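Local coordinates for protein pyruvate kinase (Pyrobaculum aerophilum, PDB 3QTG) that catalyses the last step of glycolysis, transferring the phosphoryl group of phosphoenolpyruvate to ADP to give pyruvate and ATP, and works as a metal-dependent homotetramer, at residues I86-I94 with D108-N119; V131-K142 with I151-I161. One frame throughout, in Å; residues are numbered along the deposited sequence.

Interaction 1: I86-I94 with D108-N119; sequences IRVGSTSPI and DKSDGTYIPVPN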
loop_
_atom_site.group_PDB
_atom_site.type_symbol
_atom_site.label_atom_id
_atom_site.label_comp_id
_atom_site.label_asym_id
_atom_site.label_seq_id
_atom_site.Cartn_x
_atom_site.Cartn_y
_atom_site.Cartn_z
ATOM N N ILE A 86 -37.132 -25.377 -24.962
ATOM C CA ILE A 86 -38.533 -25.357 -25.328
ATOM C C ILE A 86 -38.599 -25.227 -26.841
ATOM O O ILE A 86 -37.999 -24.323 -27.411
ATOM C CB ILE A 86 -39.315 -24.211 -24.611
ATOM C CG1 ILE A 86 -39.344 -24.462 -23.101
ATOM C CG2 ILE A 86 -40.728 -24.084 -25.194
ATOM C CD1 ILE A 86 -40.149 -23.432 -22.288
ATOM N N ARG A 87 -39.312 -26.154 -27.483
ATOM C CA ARG A 87 -39.378 -26.175 -28.937
ATOM C C ARG A 87 -40.804 -26.134 -29.442
ATOM O O ARG A 87 -41.708 -26.595 -28.759
ATOM C CB ARG A 87 -38.653 -27.411 -29.472
ATOM C CG ARG A 87 -37.158 -27.319 -29.233
ATOM C CD ARG A 87 -36.428 -28.637 -29.433
ATOM N NE ARG A 87 -35.004 -28.403 -29.167
ATOM C CZ ARG A 87 -34.128 -27.932 -30.058
ATOM N NH1 ARG A 87 -34.502 -27.666 -31.304
ATOM N NH2 ARG A 87 -32.868 -27.737 -29.702
ATOM N N VAL A 88 -40.999 -25.568 -30.628
ATOM C CA VAL A 88 -42.293 -25.570 -31.278
ATOM C C VAL A 88 -42.718 -27.052 -31.388
ATOM O O VAL A 88 -41.885 -27.925 -31.676
ATOM C CB VAL A 88 -42.230 -24.910 -32.673
ATOM C CG1 VAL A 88 -43.567 -24.989 -33.389
ATOM C CG2 VAL A 88 -41.742 -23.454 -32.578
ATOM N N GLY A 89 -43.996 -27.320 -31.136
ATOM C CA GLY A 89 -44.534 -28.674 -31.265
ATOM C C GLY A 89 -44.868 -29.010 -32.708
ATOM O O GLY A 89 -44.452 -28.319 -33.641
ATOM N N SER A 90 -45.646 -30.066 -32.898
ATOM C CA SER A 90 -45.945 -30.550 -34.232
ATOM C C SER A 90 -46.902 -29.610 -34.999
ATOM O O SER A 90 -47.974 -29.225 -34.512
ATOM C CB SER A 90 -46.471 -32.000 -34.166
ATOM O OG SER A 90 -47.159 -32.306 -35.366
ATOM N N THR A 91 -46.491 -29.242 -36.207
ATOM C CA THR A 91 -47.226 -28.309 -37.060
ATOM C C THR A 91 -46.589 -28.335 -38.462
ATOM O O THR A 91 -45.387 -28.568 -38.603
ATOM C CB THR A 91 -47.231 -26.809 -36.459
ATOM O OG1 THR A 91 -48.117 -25.961 -37.212
ATOM C CG2 THR A 91 -45.868 -26.187 -36.454
ATOM N N SER A 92 -47.401 -28.098 -39.483
ATOM C CA SER A 92 -46.890 -27.735 -40.799
ATOM C C SER A 92 -46.223 -26.355 -40.677
ATOM O O SER A 92 -46.565 -25.580 -39.768
ATOM C CB SER A 92 -48.046 -27.673 -41.786
ATOM O OG SER A 92 -49.062 -26.810 -41.286
ATOM N N PRO A 93 -45.247 -26.045 -41.560
ATOM C CA PRO A 93 -44.554 -24.751 -41.442
ATOM C C PRO A 93 -45.539 -23.587 -41.393
ATOM O O PRO A 93 -46.529 -23.581 -42.121
ATOM C CB PRO A 93 -43.701 -24.695 -42.712
ATOM C CG PRO A 93 -43.433 -26.169 -43.035
ATOM C CD PRO A 93 -44.724 -26.854 -42.685
ATOM N N ILE A 94 -45.299 -22.644 -40.496
ATOM C CA ILE A 94 -46.172 -21.480 -40.370
ATOM C C ILE A 94 -45.423 -20.264 -40.902
ATOM O O ILE A 94 -44.339 -19.935 -40.421
ATOM C CB ILE A 94 -46.620 -21.248 -38.898
ATOM C CG1 ILE A 94 -47.561 -22.371 -38.450
ATOM C CG2 ILE A 94 -47.329 -19.892 -38.732
ATOM C CD1 ILE A 94 -47.419 -22.727 -36.994
ATOM N N ASP A 108 -48.904 -29.552 -27.850
ATOM C CA ASP A 108 -47.863 -30.287 -28.551
ATOM C C ASP A 108 -48.207 -30.475 -30.042
ATOM O O ASP A 108 -47.412 -31.034 -30.792
ATOM C CB ASP A 108 -47.587 -31.641 -27.870
ATOM C CG ASP A 108 -48.815 -32.525 -27.799
ATOM O OD1 ASP A 108 -49.937 -32.023 -28.005
ATOM O OD2 ASP A 108 -48.661 -33.734 -27.532
ATOM N N LYS A 109 -49.374 -29.993 -30.462
ATOM C CA LYS A 109 -49.835 -30.148 -31.844
ATOM C C LYS A 109 -50.929 -29.150 -32.167
ATOM O O LYS A 109 -51.936 -29.098 -31.482
ATOM C CB LYS A 109 -50.305 -31.591 -32.156
ATOM C CG LYS A 109 -50.878 -31.713 -33.564
ATOM C CD LYS A 109 -50.382 -32.933 -34.290
ATOM C CE LYS A 109 -50.845 -32.892 -35.756
ATOM N NZ LYS A 109 -50.254 -34.006 -36.525
ATOM N N SER A 110 -50.712 -28.350 -33.206
ATOM C CA SER A 110 -51.701 -27.372 -33.639
ATOM C C SER A 110 -52.537 -27.885 -34.811
ATOM O O SER A 110 -52.221 -28.913 -35.406
ATOM C CB SER A 110 -51.025 -26.050 -34.028
ATOM O OG SER A 110 -50.650 -26.086 -35.388
ATOM N N ASP A 111 -53.612 -27.158 -35.112
ATOM C CA ASP A 111 -54.479 -27.418 -36.264
ATOM C C ASP A 111 -54.098 -26.499 -37.422
ATOM O O ASP A 111 -54.849 -26.359 -38.390
ATOM C CB ASP A 111 -55.942 -27.139 -35.883
ATOM C CG ASP A 111 -56.163 -25.689 -35.416
ATOM O OD1 ASP A 111 -55.173 -24.926 -35.277
ATOM O OD2 ASP A 111 -57.330 -25.305 -35.188
ATOM N N GLY A 112 -52.945 -25.848 -37.301
ATOM C CA GLY A 112 -52.500 -24.902 -38.315
ATOM C C GLY A 112 -52.739 -23.442 -37.982
ATOM O O GLY A 112 -52.046 -22.583 -38.512
ATOM N N THR A 113 -53.688 -23.144 -37.094
ATOM C CA THR A 113 -54.050 -21.731 -36.823
ATOM C C THR A 113 -53.199 -21.030 -35.742
ATOM O O THR A 113 -53.369 -19.819 -35.500
ATOM C CB THR A 113 -55.558 -21.558 -36.473
ATOM O OG1 THR A 113 -55.862 -22.279 -35.279
ATOM C CG2 THR A 113 -56.471 -22.079 -37.601
ATOM N N TYR A 114 -52.300 -21.762 -35.084
ATOM C CA TYR A 114 -51.457 -21.172 -34.029
ATOM C C TYR A 114 -50.121 -21.896 -33.895
ATOM O O TYR A 114 -49.948 -22.976 -34.475
ATOM C CB TYR A 114 -52.202 -21.181 -32.681
ATOM C CG TYR A 114 -52.533 -22.570 -32.182
ATOM C CD1 TYR A 114 -51.646 -23.245 -31.340
ATOM C CD2 TYR A 114 -53.707 -23.219 -32.563
ATOM C CE1 TYR A 114 -51.912 -24.512 -30.878
ATOM C CE2 TYR A 114 -53.992 -24.509 -32.101
ATOM C CZ TYR A 114 -53.087 -25.136 -31.253
ATOM O OH TYR A 114 -53.314 -26.394 -30.768
ATOM N N ILE A 115 -49.191 -21.316 -33.126
ATOM C CA ILE A 115 -47.898 -21.955 -32.860
ATOM C C ILE A 115 -48.024 -22.775 -31.581
ATOM O O ILE A 115 -48.344 -22.225 -30.518
ATOM C CB ILE A 115 -46.712 -20.941 -32.678
ATOM C CG1 ILE A 115 -46.697 -19.832 -33.736
ATOM C CG2 ILE A 115 -45.359 -21.670 -32.584
ATOM C CD1 ILE A 115 -46.932 -20.300 -35.171
ATOM N N PRO A 116 -47.776 -24.098 -31.674
ATOM C CA PRO A 116 -47.873 -24.909 -30.489
ATOM C C PRO A 116 -46.574 -24.921 -29.651
ATOM O O PRO A 116 -45.476 -25.175 -30.166
ATOM C CB PRO A 116 -48.209 -26.287 -31.057
ATOM C CG PRO A 116 -47.539 -26.311 -32.391
ATOM C CD PRO A 116 -47.412 -24.899 -32.862
ATOM N N VAL A 117 -46.707 -24.643 -28.363
ATOM C CA VAL A 117 -45.562 -24.669 -27.452
ATOM C C VAL A 117 -45.881 -25.634 -26.302
ATOM O O VAL A 117 -46.689 -25.301 -25.438
ATOM C CB VAL A 117 -45.214 -23.270 -26.912
ATOM C CG1 VAL A 117 -43.917 -23.319 -26.131
ATOM C CG2 VAL A 117 -45.073 -22.268 -28.053
ATOM N N PRO A 118 -45.285 -26.852 -26.319
ATOM C CA PRO A 118 -45.640 -27.882 -25.342
ATOM C C PRO A 118 -44.975 -27.754 -23.963
ATOM O O PRO A 118 -44.600 -28.753 -23.355
ATOM C CB PRO A 118 -45.218 -29.175 -26.044
ATOM C CG PRO A 118 -44.061 -28.805 -26.821
ATOM C CD PRO A 118 -44.324 -27.376 -27.307
ATOM N N ASN A 119 -44.846 -26.540 -23.452
ATOM C CA ASN A 119 -44.245 -26.382 -22.132
ATOM C C ASN A 119 -44.816 -25.195 -21.397
ATOM O O ASN A 119 -44.674 -24.054 -21.865
ATOM C CB ASN A 119 -42.722 -26.276 -22.237
ATOM C CG ASN A 119 -42.039 -26.752 -20.974
ATOM O OD1 ASN A 119 -42.518 -26.473 -19.869
ATOM N ND2 ASN A 119 -40.950 -27.508 -21.118
#
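Backbone hydrogen bonds and a seam of aliphatic side chains pin the loop 86-94 to the strand and turns of 108-119, in the small beta domain (B domain) that pyruvate kinase inserts after strand 76-80 of its TIM barrel. Gly-89 N gives a nearly straight bond to Pro-116 O at 2.8 Å (171° at the hydrogen), arriving from above the carbonyl plane. One residue on, Ser-90 and Lys-109 form a single backbone bridge: Ser-90 N donates to Asp-108 O at 2.9 Å, and Ser-110 N donates to Ser-90 O at 3.2 Å, nearly along the C=O axis. Gly-89 lies so close to Asp-108 O that a side chain pointing there would clash. Beyond the bridge, toward Val-88 and Ile-86, the contact turns apolar. Val-88 CG1 meets both Ile-115 CG2, at 3.9 Å, and the CD corner of the Pro-116 ring. Ile-86 crosses Val-117 and Asn-119 at about right angles; its CG2, set opposite the backbone N, presses on Val-117 CG1 at 3.4 Å, tight for two carbons, while CD1 rests on Asn-119 CB at 3.8 Å. Phe-122 of helix 120-125 also packs on Ile-86, and Asn-119 caps the start of that helix through its OD1. With an alanine in place of Ile-86, Val-117 CG1 and Asn-119 CB would probably lose this apolar partner, and a gap is likely to open next to Phe-122. Arg-87, an ATP-binding residue by similarity, leaves the backbone in a direction away from 108-119, and its NH1 bonds to Gly-164 O. At the other end, Ser-110 OG, held between its own backbone N and carbonyl carbon (chi1 88°), accepts from Gly-112 N in an ST turn and shares a hydrogen bond with Thr-91 OG1 at 3.1 Å.

Interaction 2: V131-K142 with I151-I161; sequences VILMLDGRLRLK and IEAVAESSGVI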
loop_
_atom_site.group_PDB
_atom_site.type_symbol
_atom_site.label_atom_id
_atom_site.label_comp_id
_atom_site.label_asym_id
_atom_site.label_seq_id
_atom_site.Cartn_x
_atom_site.Cartn_y
_atom_site.Cartn_z
ATOM N N VAL A 131 -39.898 -9.957 -25.546
ATOM C CA VAL A 131 -39.558 -10.305 -26.922
ATOM C C VAL A 131 -39.205 -11.803 -27.017
ATOM O O VAL A 131 -38.353 -12.319 -26.273
ATOM C CB VAL A 131 -38.391 -9.451 -27.447
ATOM C CG1 VAL A 131 -37.996 -9.862 -28.862
ATOM C CG2 VAL A 131 -38.739 -7.920 -27.353
ATOM N N ILE A 132 -39.882 -12.480 -27.940
ATOM C CA ILE A 132 -39.728 -13.898 -28.152
ATOM C C ILE A 132 -38.753 -14.098 -29.310
ATOM O O ILE A 132 -38.875 -13.443 -30.333
ATOM C CB ILE A 132 -41.097 -14.535 -28.471
ATOM C CG1 ILE A 132 -41.985 -14.535 -27.219
ATOM C CG2 ILE A 132 -40.929 -15.952 -29.040
ATOM C CD1 ILE A 132 -43.422 -14.692 -27.568
ATOM N N LEU A 133 -37.796 -15.001 -29.144
ATOM C CA LEU A 133 -36.744 -15.200 -30.138
ATOM C C LEU A 133 -36.779 -16.586 -30.745
ATOM O O LEU A 133 -36.724 -17.588 -30.047
ATOM C CB LEU A 133 -35.355 -14.973 -29.520
ATOM C CG LEU A 133 -35.094 -13.641 -28.821
ATOM C CD1 LEU A 133 -33.758 -13.725 -28.049
ATOM C CD2 LEU A 133 -35.089 -12.528 -29.875
ATOM N N MET A 134 -36.816 -16.616 -32.061
ATOM C CA MET A 134 -36.896 -17.838 -32.811
ATOM C C MET A 134 -35.893 -17.716 -33.933
ATOM O O MET A 134 -35.498 -16.610 -34.300
ATOM C CB MET A 134 -38.293 -17.987 -33.393
ATOM C CG MET A 134 -39.388 -17.756 -32.356
ATOM S SD MET A 134 -40.685 -18.967 -32.464
ATOM C CE MET A 134 -41.981 -17.943 -33.090
ATOM N N LEU A 135 -35.497 -18.848 -34.492
ATOM C CA LEU A 135 -34.571 -18.852 -35.610
ATOM C C LEU A 135 -33.248 -18.233 -35.131
ATOM O O LEU A 135 -32.685 -17.349 -35.779
ATOM C CB LEU A 135 -35.196 -18.105 -36.808
ATOM C CG LEU A 135 -36.227 -18.832 -37.704
ATOM C CD1 LEU A 135 -37.038 -19.925 -36.999
ATOM C CD2 LEU A 135 -37.159 -17.860 -38.443
ATOM N N ASP A 136 -32.793 -18.688 -33.957
ATOM C CA ASP A 136 -31.537 -18.223 -33.328
ATOM C C ASP A 136 -31.487 -16.723 -32.927
ATOM O O ASP A 136 -30.437 -16.215 -32.513
ATOM C CB ASP A 136 -30.313 -18.611 -34.193
ATOM C CG ASP A 136 -29.787 -20.014 -33.879
ATOM O OD1 ASP A 136 -28.650 -20.126 -33.364
ATOM O OD2 ASP A 136 -30.511 -21.002 -34.134
ATOM N N GLY A 137 -32.617 -16.029 -33.043
ATOM C CA GLY A 137 -32.686 -14.595 -32.774
ATOM C C GLY A 137 -33.043 -13.781 -34.004
ATOM O O GLY A 137 -33.184 -12.551 -33.906
ATOM N N ARG A 138 -33.175 -14.461 -35.152
ATOM C CA ARG A 138 -33.524 -13.845 -36.448
ATOM C C ARG A 138 -35.021 -13.528 -36.638
ATOM O O ARG A 138 -35.411 -12.800 -37.558
ATOM C CB ARG A 138 -33.076 -14.737 -37.612
ATOM C CG ARG A 138 -31.576 -15.065 -37.638
ATOM C CD ARG A 138 -31.128 -15.559 -39.029
ATOM N NE ARG A 138 -29.756 -16.093 -39.003
ATOM C CZ ARG A 138 -28.648 -15.379 -39.224
ATOM N NH1 ARG A 138 -28.713 -14.074 -39.502
ATOM N NH2 ARG A 138 -27.460 -15.976 -39.162
ATOM N N LEU A 139 -35.866 -14.123 -35.812
ATOM C CA LEU A 139 -37.284 -13.790 -35.821
ATOM C C LEU A 139 -37.599 -13.322 -34.423
ATOM O O LEU A 139 -37.495 -14.095 -33.470
ATOM C CB LEU A 139 -38.140 -15.000 -36.235
ATOM C CG LEU A 139 -39.666 -14.843 -36.400
ATOM C CD1 LEU A 139 -40.089 -13.539 -37.103
ATOM C CD2 LEU A 139 -40.275 -16.070 -37.119
ATOM N N ARG A 140 -37.930 -12.044 -34.295
ATOM C CA ARG A 140 -38.329 -11.480 -33.021
ATOM C C ARG A 140 -39.815 -11.180 -33.070
ATOM O O ARG A 140 -40.337 -10.758 -34.098
ATOM C CB ARG A 140 -37.553 -10.204 -32.707
ATOM C CG ARG A 140 -36.058 -10.317 -32.973
ATOM C CD ARG A 140 -35.366 -8.960 -32.936
ATOM N NE ARG A 140 -34.907 -8.671 -31.579
ATOM C CZ ARG A 140 -35.543 -7.859 -30.761
ATOM N NH1 ARG A 140 -36.626 -7.262 -31.182
ATOM N NH2 ARG A 140 -35.096 -7.636 -29.542
ATOM N N LEU A 141 -40.487 -11.430 -31.951
ATOM C CA LEU A 141 -41.912 -11.160 -31.839
ATOM C C LEU A 141 -42.156 -10.421 -30.534
ATOM O O LEU A 141 -41.715 -10.866 -29.477
ATOM C CB LEU A 141 -42.765 -12.443 -31.843
ATOM C CG LEU A 141 -42.771 -13.713 -32.722
ATOM C CD1 LEU A 141 -43.832 -13.724 -33.876
ATOM C CD2 LEU A 141 -41.390 -14.234 -33.159
ATOM N N LYS A 142 -42.889 -9.315 -30.620
ATOM C CA LYS A 142 -43.163 -8.468 -29.465
ATOM C C LYS A 142 -44.494 -8.912 -28.843
ATOM O O LYS A 142 -45.522 -8.854 -29.501
ATOM C CB LYS A 142 -43.293 -7.013 -29.929
ATOM C CG LYS A 142 -42.525 -5.991 -29.145
ATOM C CD LYS A 142 -42.632 -6.117 -27.642
ATOM C CE LYS A 142 -41.661 -5.123 -26.991
ATOM N NZ LYS A 142 -42.080 -3.715 -27.251
ATOM N N ILE A 151 -50.600 -16.723 -25.729
ATOM C CA ILE A 151 -49.864 -15.498 -25.930
ATOM C C ILE A 151 -50.149 -14.989 -27.341
ATOM O O ILE A 151 -50.271 -15.769 -28.273
ATOM C CB ILE A 151 -48.336 -15.785 -25.705
ATOM C CG1 ILE A 151 -47.957 -15.487 -24.259
ATOM C CG2 ILE A 151 -47.425 -15.047 -26.684
ATOM C CD1 ILE A 151 -47.147 -16.632 -23.639
ATOM N N GLU A 152 -50.273 -13.675 -27.487
ATOM C CA GLU A 152 -50.208 -13.043 -28.784
ATOM C C GLU A 152 -48.951 -12.175 -28.867
ATOM O O GLU A 152 -48.579 -11.515 -27.894
ATOM C CB GLU A 152 -51.476 -12.207 -29.031
ATOM C CG GLU A 152 -52.760 -13.074 -29.196
ATOM C CD GLU A 152 -54.040 -12.243 -29.206
ATOM O OE1 GLU A 152 -54.035 -11.092 -28.693
ATOM O OE2 GLU A 152 -55.058 -12.741 -29.738
ATOM N N ALA A 153 -48.319 -12.161 -30.038
ATOM C CA ALA A 153 -47.102 -11.391 -30.259
ATOM C C ALA A 153 -47.012 -10.883 -31.701
ATOM O O ALA A 153 -47.463 -11.544 -32.625
ATOM C CB ALA A 153 -45.884 -12.223 -29.886
ATOM N N VAL A 154 -46.444 -9.704 -31.898
ATOM C CA VAL A 154 -46.359 -9.118 -33.232
ATOM C C VAL A 154 -44.982 -9.403 -33.797
ATOM O O VAL A 154 -43.968 -9.079 -33.159
ATOM C CB VAL A 154 -46.608 -7.568 -33.206
ATOM C CG1 VAL A 154 -46.278 -6.918 -34.562
ATOM C CG2 VAL A 154 -48.044 -7.261 -32.814
ATOM N N ALA A 155 -44.950 -9.990 -34.990
ATOM C CA ALA A 155 -43.716 -10.293 -35.672
ATOM C C ALA A 155 -43.058 -8.994 -36.169
ATOM O O ALA A 155 -43.707 -8.149 -36.797
ATOM C CB ALA A 155 -43.975 -11.228 -36.812
ATOM N N GLU A 156 -41.775 -8.842 -35.845
ATOM C CA GLU A 156 -41.001 -7.676 -36.230
ATOM C C GLU A 156 -40.436 -7.848 -37.639
ATOM O O GLU A 156 -40.017 -6.878 -38.252
ATOM C CB GLU A 156 -39.906 -7.400 -35.196
ATOM C CG GLU A 156 -40.480 -7.045 -33.836
ATOM C CD GLU A 156 -39.427 -6.817 -32.752
ATOM O OE1 GLU A 156 -38.220 -6.632 -33.058
ATOM O OE2 GLU A 156 -39.824 -6.815 -31.564
ATOM N N SER A 157 -40.464 -9.083 -38.151
ATOM C CA SER A 157 -40.124 -9.374 -39.541
ATOM C C SER A 157 -40.829 -10.649 -40.024
ATOM O O SER A 157 -41.499 -11.330 -39.246
ATOM C CB SER A 157 -38.600 -9.479 -39.725
ATOM O OG SER A 157 -38.074 -10.555 -38.973
ATOM N N SER A 158 -40.706 -10.930 -41.319
ATOM C CA SER A 158 -41.198 -12.155 -41.934
ATOM C C SER A 158 -40.329 -13.358 -41.587
ATOM O O SER A 158 -39.161 -13.212 -41.233
ATOM C CB SER A 158 -41.256 -11.999 -43.448
ATOM O OG SER A 158 -42.450 -11.352 -43.823
ATOM N N GLY A 159 -40.900 -14.551 -41.704
ATOM C CA GLY A 159 -40.206 -15.757 -41.296
ATOM C C GLY A 159 -41.102 -16.973 -41.370
ATOM O O GLY A 159 -42.316 -16.861 -41.543
ATOM N N VAL A 160 -40.487 -18.144 -41.266
ATOM C CA VAL A 160 -41.205 -19.402 -41.348
ATOM C C VAL A 160 -40.910 -20.145 -40.048
ATOM O O VAL A 160 -39.750 -20.391 -39.729
ATOM C CB VAL A 160 -40.754 -20.228 -42.570
ATOM C CG1 VAL A 160 -41.498 -21.545 -42.658
ATOM C CG2 VAL A 160 -40.957 -19.418 -43.851
ATOM N N ILE A 161 -41.960 -20.437 -39.284
ATOM C CA ILE A 161 -41.833 -21.220 -38.051
ATOM C C ILE A 161 -42.082 -22.687 -38.353
ATOM O O ILE A 161 -43.095 -23.053 -38.955
ATOM C CB ILE A 161 -42.758 -20.703 -36.914
ATOM C CG1 ILE A 161 -42.371 -19.268 -36.532
ATOM C CG2 ILE A 161 -42.628 -21.590 -35.683
ATOM C CD1 ILE A 161 -43.447 -18.499 -35.784
#
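An antiparallel beta hairpin, strands 139-146 and 150-155 of the B domain, carries this contact. Lys-142 and Val-154 form a hydrogen-bonded pair, Lys-142 N to Val-154 O at 2.8 Å and Val-154 N to Lys-142 O at 2.7 Å; Leu-141 and Ala-155 make the adjoining non-hydrogen-bonded pair. Glu-156 N prolongs the ladder by donating to Arg-140 O at 3.0 Å. The Glu-156 side chain runs extended beside Arg-140, whose chain bends at chi3 (90°) to bring NH1 to OE1 at 2.5 Å, a doubtfully short length. This salt bridge, bent (131° at the hydrogen), puts the syn side of the carboxylate at the edge of the guanidinium, the two planes turned 47° apart. NH2 has a second acid, Glu-170, and Val-131 CG1 lies over one guanidinium face, offset toward its rim. On the face bearing Leu-141 and Ala-155, Leu-141 CB packs against Ala-153 CB at 3.7 Å. Leu-139 CD2 meets Ile-161 CG1 at 3.9 Å, crossing it at about a right angle. Strand 131-134 pairs antiparallel with 139-146, with a classic bulge where Arg-138 and Leu-139 face Met-134; strand 101-106 borders 150-155, setting Val-102 against Leu-141 and Phe-104 against Met-134.

Interactions 1 and 2 follow one another along the chain, and their centres lie 14 Å apart in the same B domain. They meet where strand 94-96 pairs with strand 159-161: Ile-94 O and Ile-161 N, 2.7 Å apart, are probably hydrogen-bonded, and Val-88 CG2 packs on Ile-161 CG2 at 3.7 Å. Ile-161, part of interaction 2, thus also packs on interaction 1. The mixed sheet, with strand 115-117 at one edge, is common to both. Both approach the nucleotide site inferred by similarity: the side chains of Val-88 and Leu-135 are each about 5 Å from that of Lys-165, and interaction 1 contains Arg-87, whose side chain is about 9 Å from that of Met-134.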